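Local coordinates for PBP5 (Haemophilus influenzae, PDB 3A3J), which removes the C-terminal D-alanyl residue from sugar-peptide precursors of the bacterial cell wall, at residues 255-260 / 285-290; 299-304 / 321-326; 278-283 / 336-341. All blocks are in the same frame, centred on the assembly; numbering follows the deposited sequence.

All three contacts lie in the C-terminal domain, away from the serine active site. Interaction 1 pairs strands 253-259 and 286-291 in a small two-stranded sheet. Interactions 2 and 3 belong to one six-stranded mixed sheet, linked by neighbouring strands 318-326 and 329-338. Along the chain, both segments of interaction 1 precede those of interaction 2, which lies wholly between the two of interaction 3, while interactions 1 and 3 interleave. The centre of interaction 1 is about 13 Å from that of interaction 2 and about 18 Å from that of interaction 3; those of 2 and 3 are about 16 Å apart. T258 meets Y324, L259 meets A282, and L336 packs on Y302, connecting all three.

Interaction 1. Residues 255-260 / 285-290; sequences TFKTLE and DHFITI
F256 and I288 form the hydrogen-bonded pair at the middle of this antiparallel ladder, with I288 N to F256 O at 2.8 Å and F256 N returning a bond to I288 O. Past K257 the register slips by one residue: T258 and L259 both face H286, a classic beta bulge. H286 O takes the amide of T258 at 2.9 Å, with that donor 40° above the carbonyl plane, and the amide of L259 in a weak second bond; H286 N in turn reaches L259 O.

Two polar pairs lie on or beside the face of T255, K257, F287 and T289. T255 OG1 and T289 OG1 are 2.8 Å apart, and each also has a partner outside the pair, D16 and S19 respectively. K257 runs its CG over the F287 ring, 4.2 Å from the ring centroid in an off-centre CH-pi contact. Its chi3 of -99° bends the chain, bringing CE to 3.7 Å from F287 CZ, and NZ makes a weak 3.3 Å salt bridge to D285 OD2. D285 OD1 is held by the amide of A261.

The other face is mostly apolar. I288 CG1 meets T258 CG2 at 3.7 Å and the F256 ring; the exception is T258 OG1, which lies at the edge of the H286 ring and bonds Y324 OH.

The T255-T289 hydroxyls and the K257-F287 contact thus share one face, with the weak ion pair at its end, while the other carries H286 and a hydroxyl bond to the larger sheet.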
loop_
_atom_site.group_PDB
_atom_site.type_symbol
_atom_site.label_atom_id
_atom_site.label_comp_id
_atom_site.label_asym_id
_atom_site.label_seq_id
_atom_site.Cartn_x
_atom_site.Cartn_y
_atom_site.Cartn_z
ATOM N N THR A 255 -8.555 5.842 -14.417
ATOM C CA THR A 255 -8.142 4.474 -14.311
ATOM C C THR A 255 -9.302 3.592 -14.729
ATOM O O THR A 255 -10.410 3.794 -14.340
ATOM C CB THR A 255 -7.682 4.158 -12.859
ATOM O OG1 THR A 255 -6.344 4.673 -12.704
ATOM C CG2 THR A 255 -7.705 2.653 -12.563
ATOM N N PHE A 256 -9.064 2.621 -15.572
ATOM C CA PHE A 256 -10.157 1.744 -15.887
ATOM C C PHE A 256 -9.697 0.293 -16.057
ATOM O O PHE A 256 -8.540 -0.010 -16.340
ATOM C CB PHE A 256 -10.997 2.241 -17.089
ATOM C CG PHE A 256 -10.355 1.998 -18.441
ATOM C CD1 PHE A 256 -10.807 0.956 -19.269
ATOM C CD2 PHE A 256 -9.330 2.818 -18.903
ATOM C CE1 PHE A 256 -10.230 0.722 -20.541
ATOM C CE2 PHE A 256 -8.747 2.592 -20.153
ATOM C CZ PHE A 256 -9.197 1.530 -20.969
ATOM N N LYS A 257 -10.654 -0.575 -15.839
ATOM C CA LYS A 257 -10.432 -1.982 -15.884
ATOM C C LYS A 257 -10.384 -2.428 -17.352
ATOM O O LYS A 257 -11.350 -2.256 -18.081
ATOM C CB LYS A 257 -11.575 -2.653 -15.128
ATOM C CG LYS A 257 -11.281 -4.102 -14.846
ATOM C CD LYS A 257 -12.525 -4.811 -14.349
ATOM C CE LYS A 257 -12.487 -4.900 -12.852
ATOM N NZ LYS A 257 -13.646 -5.619 -12.268
ATOM N N THR A 258 -9.257 -2.965 -17.813
ATOM C CA THR A 258 -9.236 -3.527 -19.151
ATOM C C THR A 258 -9.474 -5.021 -19.202
ATOM O O THR A 258 -9.814 -5.547 -20.263
ATOM C CB THR A 258 -7.919 -3.275 -19.842
ATOM O OG1 THR A 258 -6.897 -3.922 -19.098
ATOM C CG2 THR A 258 -7.636 -1.774 -19.955
ATOM N N LEU A 259 -9.265 -5.734 -18.099
ATOM C CA LEU A 259 -9.598 -7.167 -18.050
ATOM C C LEU A 259 -10.289 -7.565 -16.766
ATOM O O LEU A 259 -9.925 -7.094 -15.675
ATOM C CB LEU A 259 -8.358 -8.047 -18.248
ATOM C CG LEU A 259 -7.526 -7.866 -19.525
ATOM C CD1 LEU A 259 -6.067 -8.350 -19.288
ATOM C CD2 LEU A 259 -8.193 -8.604 -20.694
ATOM N N GLU A 260 -11.273 -8.440 -16.912
ATOM C CA GLU A 260 -11.989 -9.023 -15.809
ATOM C C GLU A 260 -11.633 -10.505 -15.622
ATOM O O GLU A 260 -11.747 -11.304 -16.575
ATOM C CB GLU A 260 -13.485 -8.877 -16.058
ATOM C CG GLU A 260 -14.337 -9.624 -15.079
ATOM C CD GLU A 260 -15.806 -9.587 -15.480
ATOM O OE1 GLU A 260 -16.232 -8.571 -16.058
ATOM O OE2 GLU A 260 -16.541 -10.567 -15.233
ATOM N N ASP A 285 -8.128 -9.560 -12.753
ATOM C CA ASP A 285 -8.521 -8.210 -13.211
ATOM C C ASP A 285 -7.298 -7.466 -13.631
ATOM O O ASP A 285 -6.240 -7.795 -13.188
ATOM C CB ASP A 285 -9.135 -7.435 -12.056
ATOM C CG ASP A 285 -10.553 -7.826 -11.782
ATOM O OD1 ASP A 285 -11.109 -8.669 -12.511
ATOM O OD2 ASP A 285 -11.124 -7.254 -10.838
ATOM N N HIS A 286 -7.429 -6.469 -14.492
ATOM C CA HIS A 286 -6.295 -5.645 -14.864
ATOM C C HIS A 286 -6.820 -4.234 -15.061
ATOM O O HIS A 286 -7.998 -4.071 -15.421
ATOM C CB HIS A 286 -5.666 -6.091 -16.189
ATOM C CG HIS A 286 -4.360 -5.426 -16.468
ATOM N ND1 HIS A 286 -3.151 -5.956 -16.064
ATOM C CD2 HIS A 286 -4.065 -4.254 -17.085
ATOM C CE1 HIS A 286 -2.166 -5.132 -16.405
ATOM N NE2 HIS A 286 -2.698 -4.086 -17.021
ATOM N N PHE A 287 -5.961 -3.232 -14.834
ATOM C CA PHE A 287 -6.414 -1.832 -14.767
ATOM C C PHE A 287 -5.344 -1.015 -15.380
ATOM O O PHE A 287 -4.170 -1.329 -15.225
ATOM C CB PHE A 287 -6.627 -1.310 -13.330
ATOM C CG PHE A 287 -7.713 -2.030 -12.560
ATOM C CD1 PHE A 287 -9.021 -1.562 -12.573
ATOM C CD2 PHE A 287 -7.402 -3.125 -11.760
ATOM C CE1 PHE A 287 -10.006 -2.190 -11.867
ATOM C CE2 PHE A 287 -8.394 -3.763 -11.066
ATOM C CZ PHE A 287 -9.690 -3.307 -11.110
ATOM N N ILE A 288 -5.718 0.037 -16.083
ATOM C CA ILE A 288 -4.669 0.888 -16.582
ATOM C C ILE A 288 -4.982 2.324 -16.221
ATOM O O ILE A 288 -6.122 2.676 -15.917
ATOM C CB ILE A 288 -4.400 0.691 -18.119
ATOM C CG1 ILE A 288 -5.589 1.172 -18.952
ATOM C CG2 ILE A 288 -4.044 -0.768 -18.403
ATOM C CD1 ILE A 288 -5.157 1.565 -20.423
ATOM N N THR A 289 -3.958 3.139 -16.215
ATOM C CA THR A 289 -4.144 4.524 -15.926
ATOM C C THR A 289 -3.734 5.367 -17.145
ATOM O O THR A 289 -2.620 5.260 -17.629
ATOM C CB THR A 289 -3.300 4.902 -14.669
ATOM O OG1 THR A 289 -3.735 4.111 -13.547
ATOM C CG2 THR A 289 -3.403 6.416 -14.359
ATOM N N ILE A 290 -4.633 6.234 -17.599
ATOM C CA ILE A 290 -4.430 7.048 -18.821
ATOM C C ILE A 290 -4.800 8.512 -18.581
ATOM O O ILE A 290 -5.460 8.802 -17.605
ATOM C CB ILE A 290 -5.362 6.517 -19.924
ATOM C CG1 ILE A 290 -6.829 6.650 -19.454
ATOM C CG2 ILE A 290 -4.976 5.066 -20.280
ATOM C CD1 ILE A 290 -7.688 5.387 -19.603
#

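Interaction 2. Residues 299-304 / 321-326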
loop_
_atom_site.group_PDB
_atom_site.type_symbol
_atom_site.label_atom_id
_atom_site.label_comp_id
_atom_site.label_asym_id
_atom_site.label_seq_id
_atom_site.Cartn_x
_atom_site.Cartn_y
_atom_site.Cartn_z
ATOM N N LYS A 299 -6.563 1.624 -27.789
ATOM C CA LYS A 299 -6.777 0.485 -28.680
ATOM C C LYS A 299 -5.981 -0.750 -28.241
ATOM O O LYS A 299 -4.772 -0.677 -28.028
ATOM C CB LYS A 299 -6.559 0.828 -30.190
ATOM C CG LYS A 299 -5.633 2.047 -30.577
ATOM C CD LYS A 299 -4.211 1.571 -31.068
ATOM C CE LYS A 299 -3.166 2.712 -31.392
ATOM N NZ LYS A 299 -1.703 2.252 -31.347
ATOM N N ALA A 300 -6.658 -1.876 -28.078
ATOM C CA ALA A 300 -5.996 -3.074 -27.596
ATOM C C ALA A 300 -5.608 -3.997 -28.746
ATOM O O ALA A 300 -6.305 -4.082 -29.740
ATOM C CB ALA A 300 -6.920 -3.799 -26.636
ATOM N N ARG A 301 -4.513 -4.708 -28.623
ATOM C CA ARG A 301 -4.233 -5.741 -29.592
ATOM C C ARG A 301 -3.442 -6.890 -28.950
ATOM O O ARG A 301 -2.959 -6.765 -27.795
ATOM C CB ARG A 301 -3.438 -5.152 -30.731
ATOM C CG ARG A 301 -2.168 -4.555 -30.266
ATOM C CD ARG A 301 -1.299 -4.214 -31.417
ATOM N NE ARG A 301 0.078 -4.261 -30.996
ATOM C CZ ARG A 301 0.655 -3.270 -30.349
ATOM N NH1 ARG A 301 -0.050 -2.181 -30.078
ATOM N NH2 ARG A 301 1.917 -3.355 -29.988
ATOM N N TYR A 302 -3.279 -7.985 -29.699
ATOM C CA TYR A 302 -2.582 -9.156 -29.187
ATOM C C TYR A 302 -1.186 -9.296 -29.752
ATOM O O TYR A 302 -0.848 -8.688 -30.760
ATOM C CB TYR A 302 -3.387 -10.445 -29.415
ATOM C CG TYR A 302 -4.769 -10.397 -28.823
ATOM C CD1 TYR A 302 -5.085 -9.456 -27.871
ATOM C CD2 TYR A 302 -5.747 -11.303 -29.205
ATOM C CE1 TYR A 302 -6.332 -9.381 -27.314
ATOM C CE2 TYR A 302 -7.024 -11.241 -28.646
ATOM C CZ TYR A 302 -7.299 -10.264 -27.694
ATOM O OH TYR A 302 -8.543 -10.160 -27.110
ATOM N N GLU A 303 -0.365 -10.072 -29.069
ATOM C CA GLU A 303 0.957 -10.401 -29.548
ATOM C C GLU A 303 1.093 -11.787 -29.044
ATOM O O GLU A 303 1.698 -11.998 -27.987
ATOM C CB GLU A 303 2.054 -9.560 -28.885
ATOM C CG GLU A 303 1.761 -8.081 -28.840
ATOM C CD GLU A 303 2.039 -7.400 -30.147
ATOM O OE1 GLU A 303 2.985 -7.857 -30.812
ATOM O OE2 GLU A 303 1.330 -6.424 -30.501
ATOM N N LEU A 304 0.480 -12.733 -29.739
ATOM C CA LEU A 304 0.640 -14.076 -29.305
ATOM C C LEU A 304 2.131 -14.211 -29.293
ATOM O O LEU A 304 2.803 -13.477 -29.981
ATOM C CB LEU A 304 -0.043 -15.027 -30.258
ATOM C CG LEU A 304 -1.547 -14.781 -30.180
ATOM C CD1 LEU A 304 -1.902 -14.414 -28.745
ATOM C CD2 LEU A 304 -1.991 -13.682 -31.163
ATOM N N LYS A 321 0.254 -11.487 -24.953
ATOM C CA LYS A 321 0.091 -10.222 -24.278
ATOM C C LYS A 321 -1.052 -9.418 -24.920
ATOM O O LYS A 321 -1.285 -9.516 -26.125
ATOM C CB LYS A 321 1.397 -9.454 -24.436
ATOM C CG LYS A 321 1.829 -8.680 -23.200
ATOM C CD LYS A 321 2.618 -9.516 -22.196
ATOM C CE LYS A 321 3.056 -8.644 -21.012
ATOM N NZ LYS A 321 4.071 -9.295 -20.140
ATOM N N VAL A 322 -1.785 -8.650 -24.128
ATOM C CA VAL A 322 -2.644 -7.629 -24.700
ATOM C C VAL A 322 -1.881 -6.340 -24.617
ATOM O O VAL A 322 -1.339 -6.004 -23.567
ATOM C CB VAL A 322 -3.972 -7.437 -23.967
ATOM C CG1 VAL A 322 -4.859 -6.480 -24.733
ATOM C CG2 VAL A 322 -4.670 -8.724 -23.789
ATOM N N VAL A 323 -1.798 -5.614 -25.719
ATOM C CA VAL A 323 -1.040 -4.383 -25.704
ATOM C C VAL A 323 -1.973 -3.221 -25.956
ATOM O O VAL A 323 -2.786 -3.283 -26.878
ATOM C CB VAL A 323 0.057 -4.388 -26.750
ATOM C CG1 VAL A 323 0.767 -3.067 -26.682
ATOM C CG2 VAL A 323 1.036 -5.556 -26.517
ATOM N N TYR A 324 -1.871 -2.186 -25.114
ATOM C CA TYR A 324 -2.770 -1.010 -25.145
ATOM C C TYR A 324 -2.070 0.229 -25.744
ATOM O O TYR A 324 -0.980 0.620 -25.306
ATOM C CB TYR A 324 -3.319 -0.687 -23.737
ATOM C CG TYR A 324 -4.062 -1.846 -23.110
ATOM C CD1 TYR A 324 -5.410 -2.055 -23.368
ATOM C CD2 TYR A 324 -3.391 -2.763 -22.286
ATOM C CE1 TYR A 324 -6.082 -3.132 -22.831
ATOM C CE2 TYR A 324 -4.065 -3.853 -21.719
ATOM C CZ TYR A 324 -5.398 -4.032 -21.999
ATOM O OH TYR A 324 -6.045 -5.134 -21.457
ATOM N N ALA A 325 -2.668 0.833 -26.768
ATOM C CA ALA A 325 -2.008 1.953 -27.401
ATOM C C ALA A 325 -2.948 3.111 -27.295
ATOM O O ALA A 325 -4.162 2.931 -27.251
ATOM C CB ALA A 325 -1.671 1.657 -28.856
ATOM N N LEU A 326 -2.353 4.294 -27.190
ATOM C CA LEU A 326 -3.062 5.560 -27.185
ATOM C C LEU A 326 -2.248 6.440 -28.119
ATOM O O LEU A 326 -0.994 6.488 -28.016
ATOM C CB LEU A 326 -3.075 6.169 -25.782
ATOM C CG LEU A 326 -3.977 7.389 -25.604
ATOM C CD1 LEU A 326 -5.357 7.143 -26.157
ATOM C CD2 LEU A 326 -4.046 7.863 -24.131
#
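R301 reaches across to V323 because its chi1 of 59° places CG between the backbone N and the carbonyl carbon, and the chain then runs extended from CG to NE. V323 lies alongside, pointing the same way, with CG1 anti to its backbone N. The isopropyl group therefore covers one face of the guanidinium: V323 CB is over its centre, and V323 CG1 is 3.5 Å from R301 NH2. E303 is bent at chi2, -80°, which turns CD back, and its CG crosses V323 obliquely, 3.5 Å from CG2. E303 OE2 accepts a hydrogen bond from R301 NE, part of a salt bridge, and lies 22° out of the guanidinium plane. D330 forms a second salt bridge with R301 NH2, so carboxylates on two strands hold the group's rotation while V323 backs it.

R301 and E303 sit on strand 299-304, outermost in the six-stranded sheet of the C-terminal domain, and V323 on its antiparallel neighbour 318-326. The backbone ladder is regular through K299-A325 and R301-V323, with R301 N to V323 O at 2.8 Å and K299 N to A325 O also at 2.8 Å; toward E303 and K321 it weakens.

The opposite face carries A300, Y302, V322 and Y324. A300 CB touches V322 CG1 at 3.9 Å and Y324 CE1 at 4.0 Å. Y302 lies side by side with V322, its CE1 4.0 Å from V322 CG2, and its side chain touches I265 and S266 of strand 264-271.

Interaction 3. Residues 278-283 / 336-341; sequences VKLGAF and LQVMND
M339 folds its thioether into the hollow where G281 has no side chain, and the F283 ring closes over it. The chain is bent at chi2, -62°, which turns SD back onto the opposing strand, 3.4 Å from G281 N and 3.5 Å from G281 CA. M339 CG presses on L280 C at 3.4 Å. F283 then lays a ring face on the sulfur, which is 4.2 Å from the ring centroid and 26° off its normal, a Met-aromatic contact.

The rim of the same ring is fitted by Q337, whose NE2 lies in the ring plane beside CD2, with amide and ring planes 84° apart. Q337 OE1 accepts the backbone N-H of F283 at 2.9 Å, and NE2 bonds G316 O, so both ends of the amide are engaged and its flip is fixed.

On the opposite face L280 and L336 cross at about a right angle, L280 CB against L336 CD1 at 4.1 Å, with I319 packing on both. Further along, V278 CG2 wedges against V338 CG1 at 3.7 Å and also meets the side-chain oxygen of N340.

M339 N to K279 O at 3.0 Å and Q337 N to G281 O stitch the backbones. The arrangement is an antiparallel strand pair inside the mixed sheet of the PBP5 C-terminal domain, with a Met-aromatic contact between M339 and F283 beside G281.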
loop_
_atom_site.group_PDB
_atom_site.type_symbol
_atom_site.label_atom_id
_atom_site.label_comp_id
_atom_site.label_asym_id
_atom_site.label_seq_id
_atom_site.Cartn_x
_atom_site.Cartn_y
_atom_site.Cartn_z
ATOM N N VAL A 278 -9.683 -22.314 -28.927
ATOM C CA VAL A 278 -9.530 -22.148 -27.472
ATOM C C VAL A 278 -9.881 -20.708 -27.117
ATOM O O VAL A 278 -9.716 -19.788 -27.943
ATOM C CB VAL A 278 -8.146 -22.624 -26.927
ATOM C CG1 VAL A 278 -7.040 -21.695 -27.249
ATOM C CG2 VAL A 278 -8.210 -22.821 -25.436
ATOM N N LYS A 279 -10.433 -20.544 -25.909
ATOM C CA LYS A 279 -10.827 -19.251 -25.391
ATOM C C LYS A 279 -9.628 -18.644 -24.723
ATOM O O LYS A 279 -8.861 -19.347 -24.061
ATOM C CB LYS A 279 -11.972 -19.444 -24.401
ATOM C CG LYS A 279 -13.281 -19.759 -25.100
ATOM C CD LYS A 279 -13.700 -18.541 -25.963
ATOM C CE LYS A 279 -15.219 -18.320 -26.012
ATOM N NZ LYS A 279 -15.748 -18.713 -27.343
ATOM N N LEU A 280 -9.436 -17.356 -24.928
ATOM C CA LEU A 280 -8.351 -16.615 -24.311
ATOM C C LEU A 280 -8.939 -15.580 -23.352
ATOM O O LEU A 280 -10.074 -15.149 -23.535
ATOM C CB LEU A 280 -7.543 -15.879 -25.395
ATOM C CG LEU A 280 -6.947 -16.785 -26.524
ATOM C CD1 LEU A 280 -6.192 -15.969 -27.515
ATOM C CD2 LEU A 280 -6.113 -17.982 -25.957
ATOM N N GLY A 281 -8.145 -15.139 -22.389
ATOM C CA GLY A 281 -8.553 -14.094 -21.448
ATOM C C GLY A 281 -7.484 -13.947 -20.396
ATOM O O GLY A 281 -6.291 -14.164 -20.704
ATOM N N ALA A 282 -7.917 -13.605 -19.163
ATOM C CA ALA A 282 -7.044 -13.396 -17.978
ATOM C C ALA A 282 -7.757 -13.926 -16.724
ATOM O O ALA A 282 -8.975 -13.804 -16.565
ATOM C CB ALA A 282 -6.656 -11.914 -17.805
ATOM N N PHE A 283 -7.009 -14.595 -15.865
ATOM C CA PHE A 283 -7.596 -15.116 -14.636
ATOM C C PHE A 283 -7.577 -14.056 -13.497
ATOM O O PHE A 283 -8.085 -14.310 -12.399
ATOM C CB PHE A 283 -6.964 -16.477 -14.245
ATOM C CG PHE A 283 -7.497 -17.629 -15.068
ATOM C CD1 PHE A 283 -8.812 -18.103 -14.870
ATOM C CD2 PHE A 283 -6.756 -18.141 -16.120
ATOM C CE1 PHE A 283 -9.346 -19.147 -15.661
ATOM C CE2 PHE A 283 -7.248 -19.165 -16.909
ATOM C CZ PHE A 283 -8.560 -19.678 -16.682
ATOM N N LEU A 336 -1.948 -12.587 -21.535
ATOM C CA LEU A 336 -3.151 -13.211 -22.073
ATOM C C LEU A 336 -2.982 -14.690 -21.855
ATOM O O LEU A 336 -1.931 -15.245 -22.158
ATOM C CB LEU A 336 -3.209 -12.927 -23.553
ATOM C CG LEU A 336 -4.443 -13.294 -24.342
ATOM C CD1 LEU A 336 -5.702 -12.646 -23.786
ATOM C CD2 LEU A 336 -4.177 -12.814 -25.778
ATOM N N GLN A 337 -4.009 -15.341 -21.351
ATOM C CA GLN A 337 -3.879 -16.738 -21.021
ATOM C C GLN A 337 -4.917 -17.595 -21.694
ATOM O O GLN A 337 -5.992 -17.140 -22.102
ATOM C CB GLN A 337 -3.959 -16.981 -19.492
ATOM C CG GLN A 337 -3.027 -16.154 -18.620
ATOM C CD GLN A 337 -3.560 -16.101 -17.171
ATOM O OE1 GLN A 337 -4.349 -15.216 -16.829
ATOM N NE2 GLN A 337 -3.202 -17.105 -16.354
ATOM N N VAL A 338 -4.577 -18.870 -21.791
ATOM C CA VAL A 338 -5.498 -19.874 -22.259
ATOM C C VAL A 338 -6.479 -20.143 -21.080
ATOM O O VAL A 338 -6.061 -20.236 -19.924
ATOM C CB VAL A 338 -4.649 -21.149 -22.646
ATOM C CG1 VAL A 338 -5.533 -22.392 -22.881
ATOM C CG2 VAL A 338 -3.690 -20.825 -23.858
ATOM N N MET A 339 -7.763 -20.260 -21.367
ATOM C CA MET A 339 -8.797 -20.292 -20.327
ATOM C C MET A 339 -9.301 -21.703 -20.051
ATOM O O MET A 339 -9.812 -21.978 -18.965
ATOM C CB MET A 339 -10.006 -19.460 -20.742
ATOM C CG MET A 339 -9.673 -18.058 -21.100
ATOM S SD MET A 339 -8.942 -17.102 -19.719
ATOM C CE MET A 339 -7.228 -17.508 -19.819
ATOM N N ASN A 340 -9.203 -22.585 -21.054
ATOM C CA ASN A 340 -9.534 -24.001 -20.862
ATOM C C ASN A 340 -8.384 -24.913 -21.336
ATOM O O ASN A 340 -7.556 -24.491 -22.187
ATOM C CB ASN A 340 -10.907 -24.346 -21.499
ATOM C CG ASN A 340 -11.498 -23.192 -22.413
ATOM O OD1 ASN A 340 -11.084 -22.974 -23.605
ATOM N ND2 ASN A 340 -12.508 -22.489 -21.869
ATOM N N ASP A 341 -8.279 -26.125 -20.769
ATOM C CA ASP A 341 -7.246 -27.089 -21.199
ATOM C C ASP A 341 -7.508 -27.529 -22.669
ATOM O O ASP A 341 -8.673 -27.678 -23.050
ATOM C CB ASP A 341 -7.254 -28.344 -20.338
ATOM C CG ASP A 341 -6.386 -28.242 -19.093
ATOM O OD1 ASP A 341 -5.490 -27.364 -18.980
ATOM O OD2 ASP A 341 -6.605 -29.107 -18.211
#